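PDB 6HWJ: glucosamine kinase from Streptacidiphilus jiangxiensis, which catalyses the ATP-dependent phosphorylation of D-glucosamine to D-glucosamine 6-phosphate, and phosphorylates glucose to a lesser extent. Local coordinates for residues Leu216-Gln221 and Gly311-Val316. Residues are numbered along the deposited sequence; the frame is centred on the assembly and turned at random.
Sequences LLPAAQ and GRYAVV
Between residues 216-221 of helix 212-234 and residues 311-316, which include strand 312-315, the nearest CA atoms are those of Gln221 and Tyr313, 8.3 Å apart, so the gap is filled by side chains, chiefly the Tyr313 ring. Tyr313 sends this ring from the outer strand of a small antiparallel sheet toward the helix. With CG anti to the carbonyl carbon (chi1 -67°), its phenol end arrives between Pro218 and Gln221, which sit about one helical turn apart. Pro218 meets the hydroxyl with its pyrrolidine ring, CB lying 3.4 Å from Tyr313 OH. Gln221 crosses the tyrosine at about a right angle, its CB 4.2 Å above one face of the Tyr313 ring and offset toward the rim. Its chain runs on extended to an amide turned 68° from the ring plane. Gln221 OE1 comes within 3.3 Å of Tyr313 OH. The phenol oxygen is hydrogen-bonded to Arg308 of the adjoining strand 306-309, while Trp197 of helix 194-207 packs edge-to-face with the tyrosine ring and also touches Pro218. The contact thus joins the helical part of the kinase to the hairpin strand that leads on to the magnesium ligand Asp317. Its chemistry is mixed: proline carbons and an amide oxygen lie beside the phenol oxygen of a buried tyrosine, which the arginine ties to its own sheet.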
loop_
_atom_site.group_PDB
_atom_site.type_symbol
_atom_site.label_atom_id
_atom_site.label_comp_id
_atom_site.label_asym_id
_atom_site.label_seq_id
_atom_site.Cartn_x
_atom_site.Cartn_y
_atom_site.Cartn_z
ATOM N N LEU A 216 -21.726 5.527 -11.311
ATOM C CA LEU A 216 -21.495 4.154 -10.878
ATOM C C LEU A 216 -20.382 3.462 -11.663
ATOM O O LEU A 216 -19.790 2.497 -11.167
ATOM C CB LEU A 216 -22.775 3.333 -11.006
ATOM C CG LEU A 216 -23.859 3.621 -9.972
ATOM C CD1 LEU A 216 -25.152 2.922 -10.312
ATOM C CD2 LEU A 216 -23.384 3.203 -8.550
ATOM N N LEU A 217 -20.069 3.925 -12.856
ATOM C CA LEU A 217 -19.087 3.212 -13.672
ATOM C C LEU A 217 -17.752 3.043 -12.964
ATOM O O LEU A 217 -17.190 1.931 -13.009
ATOM C CB LEU A 217 -18.918 3.922 -15.024
ATOM C CG LEU A 217 -17.822 3.351 -15.932
ATOM C CD1 LEU A 217 -18.094 1.906 -16.300
ATOM C CD2 LEU A 217 -17.691 4.224 -17.199
ATOM N N PRO A 218 -17.183 4.060 -12.306
ATOM C CA PRO A 218 -15.891 3.833 -11.628
ATOM C C PRO A 218 -15.941 2.711 -10.599
ATOM O O PRO A 218 -14.948 1.992 -10.417
ATOM C CB PRO A 218 -15.587 5.193 -10.969
ATOM C CG PRO A 218 -16.352 6.183 -11.840
ATOM C CD PRO A 218 -17.617 5.460 -12.207
ATOM N N ALA A 219 -17.058 2.545 -9.903
ATOM C CA ALA A 219 -17.150 1.463 -8.933
ATOM C C ALA A 219 -17.027 0.113 -9.628
ATOM O O ALA A 219 -16.378 -0.809 -9.108
ATOM C CB ALA A 219 -18.457 1.556 -8.151
ATOM N N ALA A 220 -17.633 -0.018 -10.811
ATOM C CA ALA A 220 -17.503 -1.247 -11.586
ATOM C C ALA A 220 -16.101 -1.416 -12.129
ATOM O O ALA A 220 -15.574 -2.537 -12.167
ATOM C CB ALA A 220 -18.520 -1.275 -12.739
ATOM N N GLN A 221 -15.477 -0.329 -12.590
ATOM C CA GLN A 221 -14.103 -0.440 -13.069
ATOM C C GLN A 221 -13.148 -0.814 -11.939
ATOM O O GLN A 221 -12.215 -1.597 -12.151
ATOM C CB GLN A 221 -13.688 0.865 -13.739
ATOM C CG GLN A 221 -14.604 1.222 -14.887
ATOM C CD GLN A 221 -14.072 2.356 -15.751
ATOM O OE1 GLN A 221 -14.350 3.519 -15.497
ATOM N NE2 GLN A 221 -13.307 2.013 -16.750
ATOM N N GLY A 311 -9.291 8.471 -17.938
ATOM C CA GLY A 311 -10.000 7.213 -17.972
ATOM C C GLY A 311 -9.162 5.998 -17.662
ATOM O O GLY A 311 -9.693 4.884 -17.694
ATOM N N ARG A 312 -7.879 6.176 -17.335
ATOM C CA ARG A 312 -6.993 5.084 -16.961
ATOM C C ARG A 312 -6.844 5.037 -15.446
ATOM O O ARG A 312 -6.631 6.083 -14.810
ATOM C CB ARG A 312 -5.619 5.264 -17.611
ATOM C CG ARG A 312 -5.621 5.120 -19.124
ATOM C CD ARG A 312 -4.249 5.409 -19.690
ATOM N NE ARG A 312 -4.055 4.805 -21.005
ATOM C CZ ARG A 312 -4.503 5.324 -22.148
ATOM N NH1 ARG A 312 -4.273 4.696 -23.294
ATOM N NH2 ARG A 312 -5.182 6.464 -22.142
ATOM N N TYR A 313 -6.957 3.829 -14.876
ATOM C CA TYR A 313 -6.833 3.607 -13.440
ATOM C C TYR A 313 -5.518 2.900 -13.128
ATOM O O TYR A 313 -5.114 1.989 -13.855
ATOM C CB TYR A 313 -8.005 2.751 -12.917
ATOM C CG TYR A 313 -9.339 3.443 -12.993
ATOM C CD1 TYR A 313 -9.981 3.638 -14.204
ATOM C CD2 TYR A 313 -9.947 3.922 -11.843
ATOM C CE1 TYR A 313 -11.221 4.289 -14.272
ATOM C CE2 TYR A 313 -11.177 4.561 -11.895
ATOM C CZ TYR A 313 -11.809 4.730 -13.093
ATOM O OH TYR A 313 -13.018 5.393 -13.113
ATOM N N ALA A 314 -4.867 3.303 -12.035
ATOM C CA ALA A 314 -3.564 2.756 -11.663
ATOM C C ALA A 314 -3.494 2.604 -10.149
ATOM O O ALA A 314 -3.638 3.591 -9.431
ATOM C CB ALA A 314 -2.439 3.678 -12.155
ATOM N N VAL A 315 -3.265 1.379 -9.667
ATOM C CA VAL A 315 -3.155 1.119 -8.232
ATOM C C VAL A 315 -1.698 1.279 -7.820
ATOM O O VAL A 315 -0.770 0.933 -8.577
ATOM C CB VAL A 315 -3.711 -0.268 -7.868
ATOM C CG1 VAL A 315 -3.034 -1.358 -8.659
ATOM C CG2 VAL A 315 -3.526 -0.522 -6.337
ATOM N N VAL A 316 -1.483 1.852 -6.634
ATOM C CA VAL A 316 -0.140 2.044 -6.095
ATOM C C VAL A 316 -0.122 1.621 -4.630
ATOM O O VAL A 316 -1.151 1.248 -4.067
ATOM C CB VAL A 316 0.332 3.499 -6.232
ATOM C CG1 VAL A 316 0.370 3.911 -7.683
ATOM C CG2 VAL A 316 -0.598 4.421 -5.470
#